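Local atomic coordinates of protein PTHB1 (Homo sapiens, PDB entry 4YD8), a protein that forms part of the BBSome, a coat complex required for ciliogenesis and thought to sort specific membrane proteins to the primary cilium. Residues Cys203-Ser208 with Thr242-Glu247; Gly246-Asp251 with Leu267-Phe272. All coordinates share one frame; numbering follows the deposited sequence. Where two conformers were deposited one is given.

Contact 1 of 2, residues Cys203-Ser208 with Thr242-Glu247; sequences CQQVES and TLNIGE
V206 and L243 form the hydrogen-bonded pair of this antiparallel contact: V206 N gives to L243 O at 2.8 Å, and L243 N returns the bond to V206 O at 2.9 Å. One more backbone bond runs beyond the strand ends, where I245 N meets Q204 O at 3.0 Å almost head-on to the carbonyl. On the face bearing Q205 and N244, side chains continue the pairing. The Q205 chain is bent (chi2 -105°), which sets CD beside T242 OG1; its OE1 accepts from N244 ND2 at 3.2 Å, with the donor 35° above the carbonyl plane. N244 OD1 is satisfied by a weak bond from G246 N and by a water that donates to it and, at 2.9 Å, to Q204 OE1. The Q204 chain lies across G246 and E247, with CG 3.5 Å from E247 O, a buried oxygen for which the model offers no partner. A second water accepts from Q205 NE2, gives a proton to E207 OE2 and bonds T242 OG1, joining the two strands; E207 OE1 pairs with Y209. On the other face, V206 CG2 packs 3.7 Å from I245 CG2. These are the two outer strands, 205-210 and 241-244, of one four-stranded blade of the seven-bladed propeller; V206 also rests on V200 of inner strand 196-200 and, with L243, on L275 of strand 271-275 in the next blade, where I245 meets F273.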
loop_
_atom_site.group_PDB
_atom_site.type_symbol
_atom_site.label_atom_id
_atom_site.label_comp_id
_atom_site.label_asym_id
_atom_site.label_seq_id
_atom_site.Cartn_x
_atom_site.Cartn_y
_atom_site.Cartn_z
ATOM N N CYS A 203 -5.990 21.519 4.855
ATOM C CA CYS A 203 -5.260 22.778 4.924
ATOM C C CYS A 203 -3.744 22.514 4.918
ATOM O O CYS A 203 -2.942 23.346 5.350
ATOM C CB CYS A 203 -5.701 23.609 6.145
ATOM S SG CYS A 203 -5.443 22.827 7.742
ATOM N N GLN A 204 -3.377 21.347 4.391
ATOM C CA GLN A 204 -2.010 21.037 3.961
ATOM C C GLN A 204 -1.040 20.848 5.133
ATOM O O GLN A 204 0.159 21.117 5.024
ATOM C CB GLN A 204 -1.516 22.129 2.990
ATOM C CG GLN A 204 -2.505 22.356 1.824
ATOM C CD GLN A 204 -2.106 23.444 0.841
ATOM O OE1 GLN A 204 -1.498 24.461 1.201
ATOM N NE2 GLN A 204 -2.487 23.253 -0.414
ATOM N N GLN A 205 -1.575 20.348 6.241
ATOM C CA GLN A 205 -0.786 20.010 7.420
ATOM C C GLN A 205 -0.574 18.509 7.532
ATOM O O GLN A 205 -1.544 17.750 7.604
ATOM C CB GLN A 205 -1.487 20.483 8.693
ATOM C CG GLN A 205 -1.809 21.949 8.723
ATOM C CD GLN A 205 -0.867 22.707 9.622
ATOM O OE1 GLN A 205 0.156 23.225 9.174
ATOM N NE2 GLN A 205 -1.198 22.765 10.909
ATOM N N VAL A 206 0.682 18.080 7.570
ATOM C CA VAL A 206 0.988 16.729 8.009
ATOM C C VAL A 206 0.776 16.678 9.519
ATOM O O VAL A 206 1.303 17.508 10.238
ATOM C CB VAL A 206 2.431 16.310 7.672
ATOM C CG1 VAL A 206 2.684 14.873 8.126
ATOM C CG2 VAL A 206 2.680 16.412 6.169
ATOM N N GLU A 207 0.002 15.710 9.992
ATOM C CA GLU A 207 -0.340 15.624 11.407
ATOM C C GLU A 207 -0.027 14.254 11.974
ATOM O O GLU A 207 -0.256 13.241 11.316
ATOM C CB GLU A 207 -1.824 15.931 11.608
ATOM C CG GLU A 207 -2.248 17.243 11.004
ATOM C CD GLU A 207 -3.702 17.552 11.246
ATOM O OE1 GLU A 207 -4.482 16.604 11.482
ATOM O OE2 GLU A 207 -4.069 18.752 11.215
ATOM N N SER A 208 0.499 14.228 13.194
ATOM C CA SER A 208 0.820 12.976 13.859
ATOM C C SER A 208 0.054 12.905 15.177
ATOM O O SER A 208 0.145 13.814 15.996
ATOM C CB SER A 208 2.322 12.860 14.114
ATOM O OG SER A 208 2.656 11.645 14.769
ATOM N N THR A 242 2.695 18.865 14.019
ATOM C CA THR A 242 2.145 19.176 12.716
ATOM C C THR A 242 3.219 19.859 11.860
ATOM O O THR A 242 4.143 20.483 12.386
ATOM C CB THR A 242 0.871 20.057 12.851
ATOM O OG1 THR A 242 0.173 20.115 11.602
ATOM C CG2 THR A 242 1.218 21.461 13.329
ATOM N N LEU A 243 3.114 19.698 10.543
ATOM C CA LEU A 243 4.058 20.312 9.607
ATOM C C LEU A 243 3.274 20.826 8.407
ATOM O O LEU A 243 2.589 20.060 7.727
ATOM C CB LEU A 243 5.139 19.315 9.147
ATOM C CG LEU A 243 6.132 19.847 8.101
ATOM C CD1 LEU A 243 7.119 20.838 8.712
ATOM C CD2 LEU A 243 6.877 18.720 7.393
ATOM N N ASN A 244 3.355 22.123 8.141
ATOM C CA ASN A 244 2.711 22.625 6.941
ATOM C C ASN A 244 3.597 22.400 5.737
ATOM O O ASN A 244 4.702 22.936 5.675
ATOM C CB ASN A 244 2.374 24.107 7.057
ATOM C CG ASN A 244 1.402 24.544 5.986
ATOM O OD1 ASN A 244 1.737 24.559 4.806
ATOM N ND2 ASN A 244 0.179 24.860 6.387
ATOM N N ILE A 245 3.115 21.614 4.775
ATOM C CA ILE A 245 3.899 21.329 3.576
ATOM C C ILE A 245 3.463 22.151 2.364
ATOM O O ILE A 245 4.019 22.003 1.271
ATOM C CB ILE A 245 3.831 19.840 3.209
ATOM C CG1 ILE A 245 2.377 19.390 3.057
ATOM C CG2 ILE A 245 4.511 19.011 4.287
ATOM C CD1 ILE A 245 2.238 18.022 2.419
ATOM N N GLY A 246 2.442 22.982 2.549
ATOM C CA GLY A 246 2.051 23.958 1.545
ATOM C C GLY A 246 1.435 23.422 0.266
ATOM O O GLY A 246 1.345 24.147 -0.725
ATOM N N GLU A 247 0.988 22.174 0.293
ATOM C CA GLU A 247 0.363 21.550 -0.872
ATOM C C GLU A 247 -0.441 20.352 -0.423
ATOM O O GLU A 247 -0.251 19.869 0.690
ATOM C CB GLU A 247 1.427 21.112 -1.897
ATOM C CG GLU A 247 2.329 20.008 -1.375
ATOM C CD GLU A 247 3.551 19.808 -2.258
ATOM O OE1 GLU A 247 4.443 20.693 -2.266
ATOM O OE2 GLU A 247 3.602 18.780 -2.967
HETATM O O HOH W 1 -0.644 25.706 3.666
HETATM O O HOH W 2 -2.543 20.925 11.858
#

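Contact 2 of 2, residues Gly246-Asp251 with Leu267-Phe272; sequences GEQALD and LGERNF
E247 crosses N271 at about a right angle and lays its carboxylate into the tight turn that joins strands 263-268 and 271-275. Both oxygens are engaged, by the backbone N-H groups of R270 and N271 and by the side-chain amide of N271. OE1 takes N271 ND2 on its syn lone pair at 2.6 Å, the carboxylate and amide planes standing 55° apart. OE2 grips two backbone donors: N271 N comes in on the syn lone pair at 2.8 Å, whereas R270 N approaches at 2.7 Å from well above the carboxylate plane. Three N-H donors on a buried group would probably steady its negative charge. An alanine here would probably leave R270 N, N271 N and N271 ND2 without their acceptor and the N271 amide freer to turn. The R270 chain bends at CD (chi3 -92°), and its guanidinium lies with one face against E247 CB, offset toward the rim, while NH2 makes a weak bond at the group's edge to G246 O. G268 suits this site because a beta carbon there would collide with E247 OE2. Farther along, the hairpin of strands 249-255 and 263-268, the two inner strands of a propeller blade, carries a classic beta bulge: L250 and D251 both face L267. L267 O receives L250 N at 2.6 Å and, weakly, D251 N, while L267 N gives to D251 O. L250 crosses L267 obliquely, and in the conformer given CD1 lies 3.9 Å from L267 CD2; both leucines also touch P291 of strand 291-298. Within the turn, E269 N bonds Q248 O at 3.1 Å, and Q248 NE2 reaches S202 O.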
loop_
_atom_site.group_PDB
_atom_site.type_symbol
_atom_site.label_atom_id
_atom_site.label_comp_id
_atom_site.label_asym_id
_atom_site.label_seq_id
_atom_site.Cartn_x
_atom_site.Cartn_y
_atom_site.Cartn_z
ATOM N N GLY A 246 2.442 22.982 2.549
ATOM C CA GLY A 246 2.051 23.958 1.545
ATOM C C GLY A 246 1.435 23.422 0.266
ATOM O O GLY A 246 1.345 24.147 -0.725
ATOM N N GLU A 247 0.988 22.174 0.293
ATOM C CA GLU A 247 0.363 21.550 -0.872
ATOM C C GLU A 247 -0.441 20.352 -0.423
ATOM O O GLU A 247 -0.251 19.869 0.690
ATOM C CB GLU A 247 1.427 21.112 -1.897
ATOM C CG GLU A 247 2.329 20.008 -1.375
ATOM C CD GLU A 247 3.551 19.808 -2.258
ATOM O OE1 GLU A 247 4.443 20.693 -2.266
ATOM O OE2 GLU A 247 3.602 18.780 -2.967
ATOM N N GLN A 248 -1.316 19.851 -1.290
ATOM C CA GLN A 248 -2.082 18.648 -0.972
ATOM C C GLN A 248 -1.196 17.409 -1.087
ATOM O O GLN A 248 -0.328 17.332 -1.965
ATOM C CB GLN A 248 -3.305 18.514 -1.888
ATOM C CG GLN A 248 -4.289 19.679 -1.797
ATOM C CD GLN A 248 -4.947 19.811 -0.423
ATOM O OE1 GLN A 248 -5.265 18.815 0.237
ATOM N NE2 GLN A 248 -5.174 21.049 -0.000
ATOM N N ALA A 249 -1.404 16.450 -0.191
ATOM C CA ALA A 249 -0.677 15.177 -0.250
ATOM C C ALA A 249 -1.438 14.108 -1.025
ATOM O O ALA A 249 -2.656 13.983 -0.897
ATOM C CB ALA A 249 -0.380 14.676 1.154
ATOM N N LEU A 250 -0.704 13.336 -1.821
ATOM C CA LEU A 250 -1.268 12.183 -2.521
ATOM C C LEU A 250 -1.184 10.905 -1.684
ATOM O O LEU A 250 -2.086 10.064 -1.715
ATOM C CB LEU A 250 -0.543 11.966 -3.855
ATOM C CG LEU A 250 -0.720 13.036 -4.935
ATOM C CD1 LEU A 250 0.117 12.703 -6.163
ATOM C CD2 LEU A 250 -2.187 13.170 -5.313
ATOM N N ASP A 251 -0.090 10.754 -0.950
ATOM C CA ASP A 251 0.155 9.513 -0.237
ATOM C C ASP A 251 1.160 9.742 0.883
ATOM O O ASP A 251 1.926 10.716 0.855
ATOM C CB ASP A 251 0.667 8.434 -1.224
ATOM C CG ASP A 251 0.475 7.015 -0.707
ATOM O OD1 ASP A 251 -0.181 6.851 0.343
ATOM O OD2 ASP A 251 0.957 6.056 -1.370
ATOM N N LEU A 267 4.215 12.008 -0.402
ATOM C CA LEU A 267 4.117 12.367 -1.807
ATOM C C LEU A 267 3.129 13.511 -1.976
ATOM O O LEU A 267 1.926 13.301 -1.866
ATOM C CB LEU A 267 3.658 11.184 -2.653
ATOM C CG LEU A 267 3.631 11.473 -4.165
ATOM C CD1 LEU A 267 5.058 11.737 -4.687
ATOM C CD2 LEU A 267 2.976 10.316 -4.936
ATOM N N GLY A 268 3.636 14.708 -2.251
ATOM C CA GLY A 268 2.774 15.853 -2.485
ATOM C C GLY A 268 2.497 16.015 -3.967
ATOM O O GLY A 268 3.078 15.313 -4.795
ATOM N N GLU A 269 1.609 16.934 -4.315
ATOM C CA GLU A 269 1.314 17.218 -5.713
ATOM C C GLU A 269 2.504 17.864 -6.415
ATOM O O GLU A 269 2.642 17.766 -7.632
ATOM C CB GLU A 269 0.084 18.133 -5.832
ATOM C CG GLU A 269 -1.223 17.481 -5.405
ATOM C CD GLU A 269 -2.427 18.387 -5.613
ATOM O OE1 GLU A 269 -2.247 19.620 -5.702
ATOM O OE2 GLU A 269 -3.557 17.865 -5.695
ATOM N N ARG A 270 3.360 18.533 -5.645
ATOM C CA ARG A 270 4.473 19.296 -6.232
ATOM C C ARG A 270 5.850 18.888 -5.707
ATOM O O ARG A 270 6.880 19.158 -6.337
ATOM C CB ARG A 270 4.288 20.798 -5.974
ATOM C CG ARG A 270 3.007 21.400 -6.529
ATOM C CD ARG A 270 3.035 22.928 -6.409
ATOM N NE ARG A 270 2.441 23.432 -5.169
ATOM C CZ ARG A 270 1.132 23.448 -4.913
ATOM N NH1 ARG A 270 0.271 22.973 -5.806
ATOM N NH2 ARG A 270 0.679 23.936 -3.762
ATOM N N ASN A 271 5.863 18.279 -4.529
ATOM C CA ASN A 271 7.108 17.947 -3.859
ATOM C C ASN A 271 7.044 16.576 -3.230
ATOM O O ASN A 271 5.973 16.039 -2.952
ATOM C CB ASN A 271 7.448 18.989 -2.779
ATOM C CG ASN A 271 7.747 20.358 -3.354
ATOM O OD1 ASN A 271 8.900 20.692 -3.627
ATOM N ND2 ASN A 271 6.708 21.172 -3.523
ATOM N N PHE A 272 8.216 16.023 -2.994
ATOM C CA PHE A 272 8.358 14.764 -2.309
ATOM C C PHE A 272 9.146 15.063 -1.028
ATOM O O PHE A 272 10.175 15.755 -1.070
ATOM C CB PHE A 272 9.036 13.786 -3.294
ATOM C CG PHE A 272 9.819 12.678 -2.682
ATOM C CD1 PHE A 272 9.207 11.723 -1.898
ATOM C CD2 PHE A 272 11.154 12.511 -3.015
ATOM C CE1 PHE A 272 9.939 10.661 -1.382
ATOM C CE2 PHE A 272 11.885 11.458 -2.516
ATOM C CZ PHE A 272 11.281 10.529 -1.695
#

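How the contacts relate
Contacts 1 and 2 illustrate how one propeller blade passes into the next. Their centres lie about 10 Å apart, and both include G246 and E247. Contact 1 holds the outermost strand, 241-244, to its neighbour 205-210; the chain then runs inward through 245-248 to strand 249-255, where contact 2 joins the first two strands of the following blade and the turn after them. The linker is thus held from two directions: by the 203-208 loop and strand of the preceding blade, and by the 267-272 turn of the next. Q204 and Q248 also touch directly. This link carries the chain from one blade of the N-terminal propeller of PTHB1 into the next.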